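Local coordinates for protein erythrocyte binding antigen 140 (Plasmodium falciparum, PDB 4GF2) that probably binds sialic acid-bearing glycophorin C on the host erythrocyte surface through paired Duffy-binding-like domains, serving as an adhesin in red-cell invasion, at residues N317-N322 with Q377-K382; I373-L378 with K455-V460. The protein carries 3 engineered substitutions. One frame throughout, in Å; residues are numbered along the deposited sequence.

Interaction 1 of 2, residues N317-N322 with Q377-K382; sequences NYKSNN and QLLKYK
A bend at the second torsion of Lys319 (chi2 -60°), in a chain otherwise extended to its tip, turns the aliphatic part along the helix, while Tyr381 sets its CG anti to the backbone N (chi1 -179°) and swings its ring toward the loop. Lys382 takes the same first torsion but folds at chi2 and chi4, so that its methylenes lie obliquely across those of Lys319. The Lys319 chain crosses Leu378 at about a right angle, with Lys319 CE 3.6 Å from Leu378 CB. Both Leu378 methyls lie against the backbone at Asn317 and Tyr318, CD1 3.3 Å from Asn317 O and CD2 3.7 Å from Tyr318 CA. Next to them the rings of Tyr318 and Tyr381 cross obliquely, their planes 54° apart. Tyr318 CD1 approaches Tyr381 CD2 to 3.6 Å, while Tyr318 CE1 lies over one face of the Tyr381 ring, displaced toward its rim. Ile306 and Val308 pack against Tyr318 from outside the contact. A water ties the backbones together: it accepts from Lys319 N at 2.9 Å and donates to Leu378 O, which also receives the helical hydrogen bond from Lys382 N. At the outer end Lys382 NZ gives a weak hydrogen bond, 3.3 Å long, to Ser320 O. The contact thus lays an irregular loop, tied at its start by the Cys316–Cys349 disulfide, along helix 361-382 of the second Duffy-binding-like region. Lys319 therefore plays a double part, its methylenes covering Leu378 while its ammonium, beyond the helix segment, forms a salt bridge with Glu375 and a hydrogen bond to Thr347 O; the neighbouring carboxylate would be expected to favour its charged form.

Interaction 2 of 2, residues I373-L378 with K455-V460; sequences IYEAQL and KVMSAV
The flat groups of residues 373-378 are spent on other neighbours, and none is laid against residues 455-460. The Tyr374 ring turns to the far side of its helix and meets Phe314 with the planes inclined at about 40°, its hydroxyl bonding to Tyr283 O. The carboxylate of Glu375 leads away as well, with OE2 bonded to Ser398 OG and OE1 taking the N-H of Cys349; the Gln377 amide gives NE2 to Ala303 O. What remains between the segments is mostly apolar and buried, with no hydrogen bond across it. Ala376 is its centre: with a methyl for a side chain, it brings its CA within 5.2 Å of Met457 CA, and its CB reaches Met457 O at 3.6 Å. This is close packing in the all-helical Duffy-binding-like fold, setting helix 361-382 against the C-terminal part of helix 435-457 and the residues that follow. Phe291 on Ile373, Leu292 on Val456, and Ile395 on Met457 and Val460 add to the surrounding core. Toward the start of the helix segment, Ile373 and Val456 cross at about a right angle, Ile373 CG1 lying 3.6 Å from Val456 CB. Val456 CG2, in the crowded position between backbone N and carbonyl carbon, also faces that CG1. Further along the chain, Val460 CG1 meets the Ala376 methyl, 4.0 Å from its CB, and Val460 CG2 rests over the backbone, 3.9 Å from Ala376 O. The thioether chain of Met457, bent at its last torsion, brings CE to 4.3 Å from Glu375 CG, touching the methylene below the carboxylate.

In the fold
Interactions 1 and 2 use neighbouring turns of helix 361-382, share Gln377 and Leu378, and have centres about 12 Å apart. Two polar links run between them. Lys319 NZ of the loop reaches Glu375 OE1 at 2.9 Å in a salt bridge, and Lys380 NZ probably hydrogen-bonds to Val460 O at 2.7 Å. The helix is thus held to the loop 317-322 in a partly buried contact (interaction 1) and to the buried core segment 455-460 in interaction 2. A glycerol, probably from the crystallisation liquor, hydrogen-bonds to Asn317 O, and a bound glycerol also lies about 5 Å from the Glu375 side chain; neither observation by itself identifies a receptor site.

Interaction 1 of 2, residues N317-N322 with Q377-K382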
ATOM      1  N   ASN A 317       2.322 -23.039  -7.466  1.00 52.76           N
ATOM      2  CA  ASN A 317       3.176 -23.911  -8.256  1.00 58.63           C
ATOM      3  C   ASN A 317       2.609 -24.070  -9.661  1.00 60.54           C
ATOM      4  O   ASN A 317       1.473 -23.676  -9.927  1.00 57.88           O
ATOM      5  CB  ASN A 317       3.301 -25.276  -7.576  1.00 62.49           C
ATOM      6  CG  ASN A 317       4.467 -26.090  -8.107  1.00 67.81           C
ATOM      7  OD1 ASN A 317       5.540 -25.555  -8.388  1.00 65.89           O
ATOM      8  ND2 ASN A 317       4.259 -27.393  -8.249  1.00 73.47           N
ATOM      9  N   TYR A 318       3.411 -24.636 -10.560  1.00 64.39           N
ATOM     10  CA  TYR A 318       2.978 -24.910 -11.927  1.00 65.09           C
ATOM     11  C   TYR A 318       1.700 -25.741 -11.936  1.00 61.09           C
ATOM     12  O   TYR A 318       1.491 -26.575 -11.058  1.00 60.72           O
ATOM     13  CB  TYR A 318       4.071 -25.660 -12.689  1.00 71.40           C
ATOM     14  CG  TYR A 318       5.328 -24.855 -12.939  1.00 75.47           C
ATOM     15  CD1 TYR A 318       5.422 -23.999 -14.029  1.00 76.21           C
ATOM     16  CD2 TYR A 318       6.427 -24.961 -12.097  1.00 79.16           C
ATOM     17  CE1 TYR A 318       6.571 -23.266 -14.268  1.00 78.81           C
ATOM     18  CE2 TYR A 318       7.580 -24.232 -12.328  1.00 81.76           C
ATOM     19  CZ  TYR A 318       7.647 -23.387 -13.414  1.00 81.95           C
ATOM     20  OH  TYR A 318       8.791 -22.659 -13.649  1.00 84.76           O
ATOM     21  N   LYS A 319       0.847 -25.508 -12.931  1.00 57.85           N
ATOM     22  CA  LYS A 319      -0.321 -26.355 -13.136  1.00 56.14           C
ATOM     23  C   LYS A 319       0.190 -27.730 -13.532  1.00 63.22           C
ATOM     24  O   LYS A 319       0.985 -27.851 -14.463  1.00 64.83           O
ATOM     25  CB  LYS A 319      -1.228 -25.799 -14.239  1.00 51.36           C
ATOM     26  CG  LYS A 319      -1.566 -24.321 -14.105  1.00 45.46           C
ATOM     27  CD  LYS A 319      -2.293 -24.015 -12.816  1.00 40.81           C
ATOM     28  CE  LYS A 319      -2.566 -22.526 -12.692  1.00 38.86           C
ATOM     29  NZ  LYS A 319      -3.331 -22.183 -11.464  1.00 37.58           N
ATOM     30  N   SER A 320      -0.247 -28.763 -12.821  1.00 68.14           N
ATOM     31  CA  SER A 320       0.249 -30.113 -13.071  1.00 76.82           C
ATOM     32  C   SER A 320      -0.191 -30.615 -14.439  1.00 78.32           C
ATOM     33  O   SER A 320      -1.262 -30.254 -14.930  1.00 75.26           O
ATOM     34  CB  SER A 320      -0.238 -31.075 -11.988  1.00 82.26           C
ATOM     35  OG  SER A 320      -1.636 -31.270 -12.080  1.00 83.48           O
ATOM     36  N   ASN A 321       0.649 -31.444 -15.050  1.00 83.02           N
ATOM     37  CA  ASN A 321       0.341 -32.033 -16.346  1.00 86.18           C
ATOM     38  C   ASN A 321      -0.840 -32.991 -16.244  1.00 86.09           C
ATOM     39  O   ASN A 321      -1.565 -33.205 -17.215  1.00 84.99           O
ATOM     40  CB  ASN A 321       1.566 -32.759 -16.899  1.00 92.58           C
ATOM     41  CG  ASN A 321       2.770 -31.849 -17.026  1.00 94.55           C
ATOM     42  OD1 ASN A 321       2.632 -30.631 -17.147  1.00 92.40           O
ATOM     43  ND2 ASN A 321       3.963 -32.435 -16.998  1.00 99.21           N
ATOM     44  N   ASN A 322      -1.025 -33.573 -15.064  1.00 88.94           N
ATOM     45  CA  ASN A 322      -2.210 -34.374 -14.795  1.00 93.44           C
ATOM     46  C   ASN A 322      -3.445 -33.494 -14.883  1.00 92.61           C
ATOM     47  O   ASN A 322      -3.377 -32.291 -14.636  1.00 90.28           O
ATOM     48  CB  ASN A 322      -2.141 -34.999 -13.402  1.00 94.91           C
ATOM     49  CG  ASN A 322      -0.982 -35.957 -13.248  1.00100.87           C
ATOM     50  OD1 ASN A 322      -0.621 -36.670 -14.183  1.00105.52           O
ATOM     51  ND2 ASN A 322      -0.393 -35.982 -12.058  1.00101.17           N
ATOM     52  N   GLN A 377       0.634 -16.099 -15.496  1.00 48.63           N
ATOM     53  CA  GLN A 377       1.856 -16.737 -15.965  1.00 50.59           C
ATOM     54  C   GLN A 377       1.695 -18.252 -16.005  1.00 48.16           C
ATOM     55  O   GLN A 377       2.038 -18.892 -16.997  1.00 48.98           O
ATOM     56  CB  GLN A 377       3.035 -16.373 -15.064  1.00 51.10           C
ATOM     57  CG  GLN A 377       3.573 -14.970 -15.257  1.00 52.06           C
ATOM     58  CD  GLN A 377       4.723 -14.673 -14.315  1.00 49.77           C
ATOM     59  OE1 GLN A 377       4.710 -15.097 -13.160  1.00 46.34           O
ATOM     60  NE2 GLN A 377       5.731 -13.959 -14.807  1.00 52.21           N
ATOM     61  N   LEU A 378       1.175 -18.821 -14.922  1.00 44.96           N
ATOM     62  CA  LEU A 378       0.989 -20.265 -14.831  1.00 45.99           C
ATOM     63  C   LEU A 378       0.061 -20.776 -15.920  1.00 47.17           C
ATOM     64  O   LEU A 378       0.320 -21.816 -16.527  1.00 48.26           O
ATOM     65  CB  LEU A 378       0.432 -20.644 -13.468  1.00 45.48           C
ATOM     66  CG  LEU A 378       1.396 -20.405 -12.317  1.00 47.59           C
ATOM     67  CD1 LEU A 378       0.701 -20.650 -10.998  1.00 48.15           C
ATOM     68  CD2 LEU A 378       2.600 -21.302 -12.465  1.00 49.03           C
ATOM     69  N   LEU A 379      -1.023 -20.046 -16.156  1.00 47.94           N
ATOM     70  CA  LEU A 379      -1.949 -20.384 -17.226  1.00 52.15           C
ATOM     71  C   LEU A 379      -1.247 -20.290 -18.572  1.00 58.86           C
ATOM     72  O   LEU A 379      -1.335 -21.201 -19.393  1.00 64.14           O
ATOM     73  CB  LEU A 379      -3.163 -19.456 -17.202  1.00 50.58           C
ATOM     74  CG  LEU A 379      -4.162 -19.692 -16.067  1.00 47.17           C
ATOM     75  CD1 LEU A 379      -5.218 -18.603 -16.067  1.00 47.95           C
ATOM     76  CD2 LEU A 379      -4.810 -21.064 -16.184  1.00 46.54           C
ATOM     77  N   LYS A 380      -0.546 -19.184 -18.793  1.00 58.44           N
ATOM     78  CA  LYS A 380       0.180 -18.986 -20.040  1.00 59.67           C
ATOM     79  C   LYS A 380       1.152 -20.133 -20.272  1.00 60.50           C
ATOM     80  O   LYS A 380       1.306 -20.608 -21.396  1.00 63.30           O
ATOM     81  CB  LYS A 380       0.938 -17.658 -20.018  1.00 58.77           C
ATOM     82  CG  LYS A 380       1.817 -17.420 -21.239  1.00 61.72           C
ATOM     83  CD  LYS A 380       1.020 -17.487 -22.532  1.00 63.31           C
ATOM     84  CE  LYS A 380       1.887 -17.181 -23.745  1.00 66.56           C
ATOM     85  NZ  LYS A 380       2.356 -15.768 -23.760  1.00 66.15           N
ATOM     86  N   TYR A 381       1.802 -20.580 -19.202  1.00 59.21           N
ATOM     87  CA  TYR A 381       2.782 -21.650 -19.305  1.00 63.54           C
ATOM     88  C   TYR A 381       2.114 -22.980 -19.640  1.00 66.91           C
ATOM     89  O   TYR A 381       2.652 -23.780 -20.406  1.00 74.48           O
ATOM     90  CB  TYR A 381       3.574 -21.778 -18.004  1.00 63.48           C
ATOM     91  CG  TYR A 381       4.627 -22.860 -18.051  1.00 68.64           C
ATOM     92  CD1 TYR A 381       5.846 -22.643 -18.680  1.00 73.39           C
ATOM     93  CD2 TYR A 381       4.401 -24.101 -17.472  1.00 69.36           C
ATOM     94  CE1 TYR A 381       6.811 -23.631 -18.728  1.00 76.39           C
ATOM     95  CE2 TYR A 381       5.360 -25.094 -17.515  1.00 72.49           C
ATOM     96  CZ  TYR A 381       6.563 -24.855 -18.145  1.00 75.44           C
ATOM     97  OH  TYR A 381       7.520 -25.842 -18.188  1.00 78.00           O
ATOM     98  N   LYS A 382       0.937 -23.210 -19.068  1.00 62.40           N
ATOM     99  CA  LYS A 382       0.227 -24.468 -19.266  1.00 62.87           C
ATOM    100  C   LYS A 382      -0.340 -24.561 -20.675  1.00 64.09           C
ATOM    101  O   LYS A 382      -0.305 -25.621 -21.296  1.00 67.04           O
ATOM    102  CB  LYS A 382      -0.902 -24.610 -18.242  1.00 63.28           C
ATOM    103  CG  LYS A 382      -1.706 -25.899 -18.374  1.00 69.76           C
ATOM    104  CD  LYS A 382      -0.823 -27.124 -18.176  1.00 76.44           C
ATOM    105  CE  LYS A 382      -1.589 -28.417 -18.395  1.00 83.18           C
ATOM    106  NZ  LYS A 382      -2.699 -28.589 -17.418  1.00 83.60           N
TER
HETATM  107  O   HOH W   1       1.839 -23.603 -14.869  1.00 57.76           O

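Interaction 2 of 2, residues I373-L378 with K455-V460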
ATOM      1  N   ILE A 373      -0.983 -12.096 -11.167  1.00 40.83           N
ATOM      2  CA  ILE A 373       0.154 -12.226 -12.066  1.00 41.35           C
ATOM      3  C   ILE A 373       0.566 -13.689 -12.226  1.00 42.87           C
ATOM      4  O   ILE A 373       0.687 -14.186 -13.346  1.00 46.25           O
ATOM      5  CB  ILE A 373       1.339 -11.367 -11.590  1.00 39.04           C
ATOM      6  CG1 ILE A 373       1.044  -9.893 -11.868  1.00 38.84           C
ATOM      7  CG2 ILE A 373       2.626 -11.773 -12.296  1.00 40.69           C
ATOM      8  CD1 ILE A 373       2.022  -8.933 -11.239  1.00 39.10           C
ATOM      9  N   TYR A 374       0.761 -14.386 -11.113  1.00 40.81           N
ATOM     10  CA  TYR A 374       1.185 -15.781 -11.167  1.00 40.31           C
ATOM     11  C   TYR A 374       0.133 -16.660 -11.829  1.00 43.34           C
ATOM     12  O   TYR A 374       0.466 -17.543 -12.614  1.00 47.18           O
ATOM     13  CB  TYR A 374       1.535 -16.300  -9.771  1.00 36.10           C
ATOM     14  CG  TYR A 374       2.750 -15.615  -9.194  1.00 36.64           C
ATOM     15  CD1 TYR A 374       3.978 -15.697  -9.831  1.00 39.37           C
ATOM     16  CD2 TYR A 374       2.666 -14.874  -8.022  1.00 36.62           C
ATOM     17  CE1 TYR A 374       5.095 -15.066  -9.317  1.00 42.79           C
ATOM     18  CE2 TYR A 374       3.775 -14.234  -7.501  1.00 40.27           C
ATOM     19  CZ  TYR A 374       4.986 -14.334  -8.156  1.00 44.15           C
ATOM     20  OH  TYR A 374       6.090 -13.704  -7.637  1.00 48.44           O
ATOM     21  N   GLU A 375      -1.137 -16.418 -11.529  1.00 41.38           N
ATOM     22  CA  GLU A 375      -2.199 -17.166 -12.184  1.00 39.74           C
ATOM     23  C   GLU A 375      -2.063 -17.014 -13.696  1.00 41.95           C
ATOM     24  O   GLU A 375      -2.138 -17.992 -14.435  1.00 41.34           O
ATOM     25  CB  GLU A 375      -3.574 -16.685 -11.725  1.00 37.19           C
ATOM     26  CG  GLU A 375      -4.741 -17.367 -12.428  1.00 38.37           C
ATOM     27  CD  GLU A 375      -4.819 -18.855 -12.143  1.00 40.60           C
ATOM     28  OE1 GLU A 375      -4.056 -19.344 -11.281  1.00 43.26           O
ATOM     29  OE2 GLU A 375      -5.652 -19.541 -12.774  1.00 41.45           O
ATOM     30  N   ALA A 376      -1.841 -15.784 -14.150  1.00 44.25           N
ATOM     31  CA  ALA A 376      -1.717 -15.519 -15.579  1.00 47.78           C
ATOM     32  C   ALA A 376      -0.510 -16.244 -16.154  1.00 49.23           C
ATOM     33  O   ALA A 376      -0.613 -16.925 -17.173  1.00 50.75           O
ATOM     34  CB  ALA A 376      -1.613 -14.027 -15.841  1.00 49.58           C
ATOM     35  N   GLN A 377       0.634 -16.099 -15.496  1.00 48.63           N
ATOM     36  CA  GLN A 377       1.856 -16.737 -15.965  1.00 50.59           C
ATOM     37  C   GLN A 377       1.695 -18.252 -16.005  1.00 48.16           C
ATOM     38  O   GLN A 377       2.038 -18.892 -16.997  1.00 48.98           O
ATOM     39  CB  GLN A 377       3.035 -16.373 -15.064  1.00 51.10           C
ATOM     40  CG  GLN A 377       3.573 -14.970 -15.257  1.00 52.06           C
ATOM     41  CD  GLN A 377       4.723 -14.673 -14.315  1.00 49.77           C
ATOM     42  OE1 GLN A 377       4.710 -15.097 -13.160  1.00 46.34           O
ATOM     43  NE2 GLN A 377       5.731 -13.959 -14.807  1.00 52.21           N
ATOM     44  N   LEU A 378       1.175 -18.821 -14.922  1.00 44.96           N
ATOM     45  CA  LEU A 378       0.989 -20.265 -14.831  1.00 45.99           C
ATOM     46  C   LEU A 378       0.061 -20.776 -15.920  1.00 47.17           C
ATOM     47  O   LEU A 378       0.320 -21.816 -16.527  1.00 48.26           O
ATOM     48  CB  LEU A 378       0.432 -20.644 -13.468  1.00 45.48           C
ATOM     49  CG  LEU A 378       1.396 -20.405 -12.317  1.00 47.59           C
ATOM     50  CD1 LEU A 378       0.701 -20.650 -10.998  1.00 48.15           C
ATOM     51  CD2 LEU A 378       2.600 -21.302 -12.465  1.00 49.03           C
ATOM     52  N   LYS A 455      -4.990  -5.487 -16.137  1.00 52.79           N
ATOM     53  CA  LYS A 455      -3.764  -4.999 -16.759  1.00 55.81           C
ATOM     54  C   LYS A 455      -2.618  -5.986 -16.579  1.00 53.06           C
ATOM     55  O   LYS A 455      -1.916  -6.309 -17.538  1.00 54.19           O
ATOM     56  CB  LYS A 455      -3.365  -3.638 -16.185  1.00 59.36           C
ATOM     57  CG  LYS A 455      -4.035  -2.455 -16.866  1.00 65.34           C
ATOM     58  CD  LYS A 455      -3.600  -1.132 -16.254  1.00 68.77           C
ATOM     59  CE  LYS A 455      -4.199   0.043 -17.009  1.00 75.57           C
ATOM     60  NZ  LYS A 455      -3.824   1.350 -16.407  1.00 79.03           N
ATOM     61  N   VAL A 456      -2.426  -6.468 -15.353  1.00 51.37           N
ATOM     62  CA  VAL A 456      -1.299  -7.351 -15.070  1.00 53.11           C
ATOM     63  C   VAL A 456      -1.522  -8.748 -15.642  1.00 55.85           C
ATOM     64  O   VAL A 456      -0.571  -9.404 -16.065  1.00 61.98           O
ATOM     65  CB  VAL A 456      -0.982  -7.445 -13.550  1.00 49.23           C
ATOM     66  CG1 VAL A 456      -0.664  -6.069 -12.986  1.00 49.66           C
ATOM     67  CG2 VAL A 456      -2.124  -8.086 -12.787  1.00 46.74           C
ATOM     68  N   MET A 457      -2.771  -9.201 -15.667  1.00 50.87           N
ATOM     69  CA  MET A 457      -3.075 -10.530 -16.191  1.00 47.51           C
ATOM     70  C   MET A 457      -2.997 -10.547 -17.709  1.00 52.11           C
ATOM     71  O   MET A 457      -2.621 -11.554 -18.304  1.00 54.28           O
ATOM     72  CB  MET A 457      -4.465 -10.987 -15.744  1.00 43.02           C
ATOM     73  CG  MET A 457      -4.587 -11.249 -14.251  1.00 38.89           C
ATOM     74  SD  MET A 457      -6.171 -12.002 -13.827  1.00 44.86           S
ATOM     75  CE  MET A 457      -5.919 -13.682 -14.385  1.00 52.73           C
ATOM     76  N   SER A 458      -3.351  -9.428 -18.332  1.00 54.61           N
ATOM     77  CA  SER A 458      -3.377  -9.336 -19.783  1.00 60.62           C
ATOM     78  C   SER A 458      -1.975  -9.188 -20.362  1.00 60.60           C
ATOM     79  O   SER A 458      -1.789  -9.238 -21.581  1.00 63.59           O
ATOM     80  CB  SER A 458      -4.242  -8.153 -20.222  1.00 67.68           C
ATOM     81  OG  SER A 458      -3.719  -6.924 -19.746  1.00 71.04           O
ATOM     82  N   ALA A 459      -0.993  -9.010 -19.484  1.00 57.92           N
ATOM     83  CA  ALA A 459       0.384  -8.786 -19.910  1.00 59.53           C
ATOM     84  C   ALA A 459       1.008 -10.027 -20.538  1.00 59.81           C
ATOM     85  O   ALA A 459       2.005  -9.930 -21.252  1.00 62.89           O
ATOM     86  CB  ALA A 459       1.221  -8.324 -18.735  1.00 56.86           C
ATOM     87  N   VAL A 460       0.427 -11.193 -20.275  1.00 57.61           N
ATOM     88  CA  VAL A 460       0.980 -12.441 -20.796  1.00 59.99           C
ATOM     89  C   VAL A 460       0.407 -12.820 -22.162  1.00 64.19           C
ATOM     90  O   VAL A 460       0.731 -13.880 -22.700  1.00 67.43           O
ATOM     91  CB  VAL A 460       0.749 -13.609 -19.823  1.00 57.15           C
ATOM     92  CG1 VAL A 460       1.304 -13.268 -18.450  1.00 54.05           C
ATOM     93  CG2 VAL A 460      -0.733 -13.954 -19.739  1.00 56.54           C
TER